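Local coordinates for protein purine nucleoside phosphorylase (Schistosoma mansoni, PDB 6BJ6) that catalyses the reversible phosphorolysis of purine nucleosides such as inosine and guanosine, releasing the free base and ribose 1-phosphate, at residues 112-117 / 236-241; 117-122 / 216-221; 157-162 / 230-235. All coordinates share one frame; numbering follows the deposited sequence.

Contact 1: 112-117 / 236-241; sequences VLLITN and KVLAVS. With DTS (2-{[(S)-phenylsulfinyl]methyl}benzoic acid), chain F.
Leu-113 bonds to Lys-236 O through its N and to Leu-238 N through its O, in a parallel strand pair within the mixed β-sheet at the core of this phosphorylase fold. The short strands run with an angle of only 15° between them, and five N-H···O=C bonds pass back and forth: Leu-113 N to Lys-236 O is 2.8 Å, and Leu-113 O accepts from Leu-238 N at 3.1 Å. CA-H···O contacts fill the gaps between these bonds.

The tight part is apolar. On the face of Leu-114 and Leu-238, Leu-114 turns its CG beside its own backbone N (chi1 -42°), which swings CD2 across to 3.8 Å from Leu-238 CB; Phe-277 and Ile-281 of helix 259-283 pack over this leucine. On the other face Ile-115 CB packs against Ala-239 CB, and Val-237 packs on Val-227 and Ala-230 of helix 224-232. β-Branched valine and isoleucine favour the extended backbone, and small Ala-239 fits beside Ile-115.

The looser, solvent side is the Lys-236 side chain, which is partly exposed; it bends at the third torsion, and its methylene CE touches Val-112 CG2 at 3.8 Å, an apolar contact beside the charged end. At the other end the strands reach a polar site. A water bonded to Ser-241 OG makes a weak bond to Asn-117 O, and the Asn-117 amide points away from Ser-241 toward the bound benzoic acid DTS, giving its ND2 hydrogen to carboxylate oxygen O1 at 2.8 Å and 163°.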
# COMPACT_ATOMS: atom_id res chain seq x y z
N VAL A 112 26.21 -0.26 15.12
CA VAL A 112 24.99 -0.31 15.93
C VAL A 112 24.20 0.98 15.75
O VAL A 112 24.76 2.07 15.85
CB VAL A 112 25.33 -0.50 17.43
CG1 VAL A 112 24.07 -0.40 18.30
CG2 VAL A 112 26.05 -1.81 17.64
N LEU A 113 22.89 0.86 15.49
CA LEU A 113 21.99 2.01 15.35
C LEU A 113 20.92 1.94 16.42
O LEU A 113 20.24 0.91 16.55
CB LEU A 113 21.35 2.02 13.95
CG LEU A 113 20.26 3.05 13.59
CD1 LEU A 113 20.80 4.47 13.67
CD2 LEU A 113 19.72 2.76 12.20
N LEU A 114 20.75 3.03 17.18
CA LEU A 114 19.72 3.17 18.21
C LEU A 114 18.68 4.19 17.76
O LEU A 114 19.04 5.28 17.27
CB LEU A 114 20.36 3.61 19.55
CG LEU A 114 21.67 2.99 20.04
CD1 LEU A 114 22.26 3.59 21.37
CD2 LEU A 114 21.42 1.50 20.25
N ILE A 115 17.39 3.85 17.92
CA ILE A 115 16.26 4.64 17.39
C ILE A 115 15.17 4.77 18.46
O ILE A 115 14.80 3.78 19.10
CB ILE A 115 15.63 4.01 16.13
CG1 ILE A 115 16.65 3.77 15.01
CG2 ILE A 115 14.49 4.92 15.53
CD1 ILE A 115 16.11 2.85 13.87
N THR A 116 14.65 5.98 18.63
CA THR A 116 13.49 6.21 19.51
C THR A 116 12.43 7.04 18.77
O THR A 116 12.76 7.89 17.94
CB THR A 116 13.89 6.94 20.80
OG1 THR A 116 14.39 8.26 20.51
CG2 THR A 116 14.96 6.20 21.56
N ASN A 117 11.15 6.80 19.08
CA ASN A 117 10.10 7.67 18.56
C ASN A 117 8.82 7.51 19.37
O ASN A 117 8.60 6.47 19.98
CB ASN A 117 9.81 7.38 17.07
CG ASN A 117 9.45 8.67 16.24
OD1 ASN A 117 10.31 9.27 15.60
ND2 ASN A 117 8.18 9.06 16.25
N LYS A 236 23.43 -3.61 13.34
CA LYS A 236 22.53 -4.06 14.42
C LYS A 236 21.68 -2.89 14.91
O LYS A 236 22.11 -1.74 14.87
CB LYS A 236 23.33 -4.64 15.59
CG LYS A 236 24.18 -5.83 15.24
CD LYS A 236 24.84 -6.44 16.50
CE LYS A 236 25.96 -5.56 17.07
NZ LYS A 236 26.46 -6.02 18.39
N VAL A 237 20.43 -3.18 15.35
CA VAL A 237 19.44 -2.13 15.69
C VAL A 237 18.82 -2.42 17.06
O VAL A 237 18.46 -3.57 17.37
CB VAL A 237 18.31 -2.04 14.63
CG1 VAL A 237 17.19 -1.09 15.06
CG2 VAL A 237 18.85 -1.58 13.29
N LEU A 238 18.64 -1.35 17.84
CA LEU A 238 17.76 -1.29 19.01
C LEU A 238 16.76 -0.17 18.75
O LEU A 238 17.16 0.96 18.45
CB LEU A 238 18.54 -1.01 20.30
CG LEU A 238 17.70 -0.74 21.56
CD1 LEU A 238 17.02 -2.03 22.01
CD2 LEU A 238 18.55 -0.17 22.73
N ALA A 239 15.46 -0.48 18.79
CA ALA A 239 14.41 0.51 18.55
C ALA A 239 13.43 0.53 19.72
O ALA A 239 12.96 -0.53 20.14
CB ALA A 239 13.64 0.19 17.23
N VAL A 240 13.10 1.73 20.23
CA VAL A 240 12.24 1.89 21.41
C VAL A 240 11.11 2.88 21.09
O VAL A 240 11.37 3.95 20.53
CB VAL A 240 13.05 2.39 22.63
CG1 VAL A 240 12.17 2.49 23.92
CG2 VAL A 240 14.24 1.46 22.88
N SER A 241 9.87 2.51 21.41
CA SER A 241 8.72 3.40 21.28
C SER A 241 8.37 4.01 22.64
O SER A 241 8.38 3.31 23.66
CB SER A 241 7.49 2.68 20.74
OG SER A 241 7.69 2.20 19.41
C12 DTS F . 0.93 7.79 16.69
C13 DTS F . 2.04 7.98 16.00
C11 DTS F . 0.74 8.54 18.00
C10 DTS F . 1.68 9.39 18.39
C9 DTS F . 2.94 9.62 17.58
C8 DTS F . 3.14 8.93 16.47
C7 DTS F . 4.29 10.67 14.36
C4 DTS F . 2.37 13.21 16.47
C5 DTS F . 2.62 12.22 15.65
C6 DTS F . 4.06 11.86 15.30
C3 DTS F . 3.48 14.03 17.05
C2 DTS F . 4.72 13.74 16.76
C1 DTS F . 5.05 12.57 15.83
O2 DTS F . 5.70 8.24 15.24
S DTS F . 4.59 9.18 15.41
C DTS F . 6.52 12.29 15.51
O1 DTS F . 6.88 11.23 14.94
O DTS F . 7.38 13.16 15.81
O HOH W 1 8.29 4.47 17.94

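Contact 2: 117-122 / 216-221; sequences NLAGGI and CDVVGM. With DTS (2-{[(S)-phenylsulfinyl]methyl}benzoic acid), chain F.
Ile-122 and Val-219 bury the most surface here, with Val-218 next; the three side chains pack at the join between the end of strand 112-121 and the short strand 218-220, which three backbone bonds hold. Ile-122 lies just beyond the strand, its N bonded to Asp-217 O at 3.0 Å, with the donor standing above the carbonyl plane. Its branches divide the work: CG2 lies 3.2 Å from Cys-216 O, while CD1, folded back by a second torsion of -61°, comes to 4.0 Å from Val-219 CG1. The two branches from CB let one side chain meet both neighbours, and Leu-212 of helix 205-213 packs on it too.

Gly-120 forms a hydrogen-bonded antiparallel pair with Val-219, N to Val-219 O and Val-219 N to Gly-120 O both at 2.9 Å. Val-219 CG1 lies 3.8 Å from Gly-120 O, bare Gly-120 letting the valine lie close over the backbone. Val-218 turns to the other face, where CG1, anti to the backbone N, is squeezed to 3.4 Å against Ala-119 CB, closer than normal carbon contact; the small alanine suits so narrow a space.

Before the pair, Asn-117 ND2 donates in its own amide plane to a lone pair of Leu-118 O, helping to fix the rotation of the amide. Met-221 SD approaches DTS C7 at 3.9 Å, and Phe-161 of a neighbouring subunit packs on this methionine. Asn-117, Leu-118, Ala-119, Gly-120 and Met-221 line the ligand site, consistent with the nucleoside- and phosphate-binding active site of trimeric purine nucleoside phosphorylases.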
# COMPACT_ATOMS: atom_id res chain seq x y z
N ASN A 117 11.15 6.80 19.08
CA ASN A 117 10.10 7.67 18.56
C ASN A 117 8.82 7.51 19.37
O ASN A 117 8.60 6.47 19.98
CB ASN A 117 9.81 7.38 17.07
CG ASN A 117 9.45 8.67 16.24
OD1 ASN A 117 10.31 9.27 15.60
ND2 ASN A 117 8.18 9.06 16.25
N LEU A 118 8.00 8.56 19.38
CA LEU A 118 6.64 8.47 19.92
C LEU A 118 5.77 7.55 19.06
O LEU A 118 5.95 7.48 17.84
CB LEU A 118 6.02 9.86 19.97
CG LEU A 118 6.57 10.84 21.03
CD1 LEU A 118 6.45 12.30 20.60
CD2 LEU A 118 5.77 10.63 22.34
N ALA A 119 4.78 6.91 19.70
CA ALA A 119 3.89 5.96 19.02
C ALA A 119 2.58 5.79 19.78
O ALA A 119 2.45 6.21 20.93
CB ALA A 119 4.56 4.58 18.85
N GLY A 120 1.61 5.17 19.11
CA GLY A 120 0.29 4.87 19.71
C GLY A 120 0.24 3.45 20.26
O GLY A 120 0.76 2.52 19.65
N GLY A 121 -0.41 3.30 21.42
CA GLY A 121 -0.55 1.98 22.03
C GLY A 121 -1.78 1.22 21.56
O GLY A 121 -2.87 1.77 21.45
N ILE A 122 -1.59 -0.07 21.30
CA ILE A 122 -2.66 -0.99 20.89
C ILE A 122 -2.93 -2.05 21.97
O ILE A 122 -4.07 -2.26 22.38
CB ILE A 122 -2.32 -1.65 19.53
CG1 ILE A 122 -2.19 -0.63 18.39
CG2 ILE A 122 -3.35 -2.73 19.18
CD1 ILE A 122 -3.45 0.18 18.11
N CYS A 216 -0.84 -6.71 16.78
CA CYS A 216 0.05 -5.56 16.93
C CYS A 216 -0.04 -5.01 18.35
O CYS A 216 -1.12 -4.96 18.94
CB CYS A 216 -0.30 -4.46 15.94
SG CYS A 216 -0.28 -5.07 14.25
N ASP A 217 1.11 -4.60 18.89
CA ASP A 217 1.19 -3.99 20.22
C ASP A 217 1.31 -2.47 20.18
O ASP A 217 0.82 -1.80 21.09
CB ASP A 217 2.38 -4.56 21.00
CG ASP A 217 2.28 -6.07 21.21
OD1 ASP A 217 1.36 -6.49 21.95
OD2 ASP A 217 3.09 -6.84 20.61
N VAL A 218 1.93 -1.91 19.14
CA VAL A 218 2.20 -0.48 19.03
C VAL A 218 2.04 -0.13 17.55
O VAL A 218 2.25 -0.99 16.69
CB VAL A 218 3.64 -0.15 19.51
CG1 VAL A 218 3.91 1.32 19.44
CG2 VAL A 218 3.88 -0.66 20.91
N VAL A 219 1.69 1.13 17.25
CA VAL A 219 1.56 1.59 15.85
C VAL A 219 2.19 2.98 15.72
O VAL A 219 2.01 3.85 16.58
CB VAL A 219 0.08 1.58 15.38
CG1 VAL A 219 -0.82 2.46 16.24
CG2 VAL A 219 -0.03 1.98 13.90
N GLY A 220 2.93 3.20 14.63
CA GLY A 220 3.57 4.49 14.43
C GLY A 220 3.95 4.71 12.97
O GLY A 220 3.74 3.85 12.12
N MET A 221 4.51 5.90 12.71
CA MET A 221 4.77 6.37 11.34
C MET A 221 6.25 6.46 11.00
O MET A 221 6.60 7.09 10.00
CB MET A 221 4.13 7.76 11.14
CG MET A 221 2.67 7.84 11.57
SD MET A 221 2.01 9.51 11.43
CE MET A 221 0.50 9.35 12.40
C12 DTS F . 0.93 7.79 16.69
C13 DTS F . 2.04 7.98 16.00
C11 DTS F . 0.74 8.54 18.00
C10 DTS F . 1.68 9.39 18.39
C9 DTS F . 2.94 9.62 17.58
C8 DTS F . 3.14 8.93 16.47
C7 DTS F . 4.29 10.67 14.36
C4 DTS F . 2.37 13.21 16.47
C5 DTS F . 2.62 12.22 15.65
C6 DTS F . 4.06 11.86 15.30
C3 DTS F . 3.48 14.03 17.05
C2 DTS F . 4.72 13.74 16.76
C1 DTS F . 5.05 12.57 15.83
O2 DTS F . 5.70 8.24 15.24
S DTS F . 4.59 9.18 15.41
C DTS F . 6.52 12.29 15.51
O1 DTS F . 6.88 11.23 14.94
O DTS F . 7.38 13.16 15.81

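Contact 3: 157-162 / 230-235; sequences FGPRFP and ACHCGI. With DTS (2-{[(S)-phenylsulfinyl]methyl}benzoic acid), chain B.
The carbonyl oxygen of Phe-157 is approached by a water and by a CA-H: the water lies 2.9 Å from this O, and Cys-233 brings its CA to 3.2 Å from it. The same water lies near Cys-233 O, so the loop 157-162 and the end of helix 224-232 face each other through backbone atoms.

His-232 carries most of the contact. With CG anti to the backbone N (chi1 176°), the imidazole leaves the helix and lies against the loop. Gly-158 CA sits over one ring face, 3.6 Å from the centroid, a CH-π contact; bare of any side chain, this fully extended glycine lies against both the ring and His-232 O. Pro-159 O and Pro-162 CG come to the ring edge near its plane, the latter 3.7 Å from His-232 CD2, and His-232 NE2 is hydrogen-bonded to Asn-153 OD1. The rigid prolines hold that oxygen and that carbon against the edge of the imidazole.

Beyond this, Phe-161 is held flat between Arg-160 CG and DTS, whose C5 lies on the opposite face; this ligand is gripped by Ser-35 and Asn-117 of a neighbouring subunit.

The helix ends in a Schellman motif: Ile-235 N bonds Ala-230 O at 2.9 Å, and Gly-234, at positive phi, makes the turn. From here the chain enters strand 236-246, while Phe-157 packs on Arg-103 and Leu-107 of helix 95-108.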
# COMPACT_ATOMS: atom_id res chain seq x y z
N PHE A 157 26.04 -2.84 -0.85
CA PHE A 157 25.56 -2.70 0.51
C PHE A 157 24.89 -3.97 1.06
O PHE A 157 25.05 -4.26 2.25
CB PHE A 157 24.58 -1.52 0.62
CG PHE A 157 25.28 -0.17 0.52
CD1 PHE A 157 26.02 0.30 1.58
CD2 PHE A 157 25.22 0.58 -0.63
CE1 PHE A 157 26.72 1.53 1.51
CE2 PHE A 157 25.92 1.81 -0.72
CZ PHE A 157 26.65 2.28 0.36
N GLY A 158 24.23 -4.77 0.22
CA GLY A 158 23.47 -5.90 0.73
C GLY A 158 22.78 -6.70 -0.36
O GLY A 158 22.90 -6.38 -1.54
N PRO A 159 22.05 -7.75 0.03
CA PRO A 159 21.44 -8.66 -0.95
C PRO A 159 20.10 -8.17 -1.50
O PRO A 159 19.40 -7.33 -0.91
CB PRO A 159 21.26 -9.94 -0.12
CG PRO A 159 20.93 -9.41 1.27
CD PRO A 159 21.89 -8.25 1.41
N ARG A 160 19.72 -8.74 -2.66
CA ARG A 160 18.43 -8.36 -3.28
C ARG A 160 17.25 -8.65 -2.35
O ARG A 160 16.30 -7.84 -2.28
CB ARG A 160 18.28 -9.10 -4.62
CG ARG A 160 16.93 -9.02 -5.31
CD ARG A 160 16.69 -7.66 -5.99
NE ARG A 160 16.29 -6.60 -5.08
CZ ARG A 160 15.84 -5.41 -5.50
NH1 ARG A 160 15.77 -5.16 -6.82
NH2 ARG A 160 15.49 -4.48 -4.62
N PHE A 161 17.26 -9.82 -1.69
CA PHE A 161 16.16 -10.25 -0.81
C PHE A 161 16.63 -10.43 0.64
O PHE A 161 17.09 -11.52 1.03
CB PHE A 161 15.55 -11.57 -1.30
CG PHE A 161 15.15 -11.59 -2.76
CD1 PHE A 161 13.99 -10.93 -3.17
CD2 PHE A 161 15.89 -12.29 -3.70
CE1 PHE A 161 13.59 -10.97 -4.50
CE2 PHE A 161 15.51 -12.32 -5.03
CZ PHE A 161 14.35 -11.66 -5.44
N PRO A 162 16.54 -9.39 1.47
CA PRO A 162 16.99 -9.52 2.87
C PRO A 162 16.04 -10.30 3.76
O PRO A 162 14.81 -10.26 3.58
CB PRO A 162 17.09 -8.07 3.36
CG PRO A 162 17.00 -7.20 2.18
CD PRO A 162 16.21 -8.00 1.14
N ALA A 230 19.22 -0.54 7.54
CA ALA A 230 20.30 -0.98 8.42
C ALA A 230 20.51 -2.49 8.33
O ALA A 230 21.65 -2.98 8.23
CB ALA A 230 19.97 -0.58 9.87
N CYS A 231 19.42 -3.25 8.40
CA CYS A 231 19.53 -4.71 8.34
C CYS A 231 20.14 -5.17 7.00
O CYS A 231 20.98 -6.08 6.97
CB CYS A 231 18.14 -5.31 8.54
SG CYS A 231 18.12 -7.15 8.68
N HIS A 232 19.73 -4.53 5.90
CA HIS A 232 20.25 -4.85 4.57
C HIS A 232 21.78 -4.76 4.53
O HIS A 232 22.45 -5.62 3.93
CB HIS A 232 19.56 -3.93 3.54
CG HIS A 232 20.04 -4.05 2.11
ND1 HIS A 232 20.94 -3.15 1.56
CD2 HIS A 232 19.71 -4.90 1.10
CE1 HIS A 232 21.15 -3.45 0.29
NE2 HIS A 232 20.42 -4.51 -0.02
N CYS A 233 22.37 -3.76 5.23
CA CYS A 233 23.82 -3.55 5.17
C CYS A 233 24.57 -4.03 6.43
O CYS A 233 25.75 -3.71 6.60
CB CYS A 233 24.15 -2.07 4.86
SG CYS A 233 23.86 -0.87 6.10
N GLY A 234 23.93 -4.83 7.29
CA GLY A 234 24.62 -5.47 8.40
C GLY A 234 24.78 -4.66 9.68
O GLY A 234 25.64 -4.99 10.50
N ILE A 235 23.99 -3.62 9.87
CA ILE A 235 24.02 -2.81 11.10
C ILE A 235 23.00 -3.37 12.09
O ILE A 235 21.84 -3.59 11.73
CB ILE A 235 23.73 -1.33 10.77
CG1 ILE A 235 24.85 -0.77 9.87
CG2 ILE A 235 23.59 -0.49 12.04
CD1 ILE A 235 24.67 0.69 9.44
C12 DTS B . 9.33 -15.90 -0.50
C13 DTS B . 9.19 -15.38 -1.71
C11 DTS B . 10.26 -17.09 -0.32
C10 DTS B . 10.91 -17.56 -1.37
C9 DTS B . 10.77 -16.93 -2.75
C8 DTS B . 9.92 -15.93 -2.92
C7 DTS B . 11.10 -13.89 -4.72
C4 DTS B . 14.24 -15.45 -3.18
C5 DTS B . 13.13 -14.77 -3.30
C6 DTS B . 12.42 -14.67 -4.64
C3 DTS B . 14.85 -16.12 -4.37
C2 DTS B . 14.27 -16.06 -5.53
C1 DTS B . 12.95 -15.29 -5.70
O2 DTS B . 8.55 -15.18 -5.39
S DTS B . 9.72 -15.10 -4.52
C DTS B . 12.33 -15.23 -7.09
O1 DTS B . 11.15 -14.82 -7.27
O DTS B . 13.02 -15.59 -8.08
O HOH W 2 27.25 -4.81 4.08

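Overall arrangement
Contacts 1 and 2 share Asn-117 and follow one another along strand 112-121, their centres 14 Å apart. Where they meet, Ser-241 OG packs 3.9 Å from Val-218 CG1, and both reach the same DTS molecule. Contact 3 lies 17 Å from contact 1 between centres, yet touches it: Ala-230 CB is 3.7 Å from Val-237 CG2, as helix 224-232, whose end opens segment 230-235, packs on the sheet. Contacts 2 and 3 do not touch, with nearest atoms about 15 Å apart. Contact 3 faces another DTS, whose carboxylate is bound by a neighbouring subunit; Phe-161 of its loop thus completes a ligand site across the trimer interface.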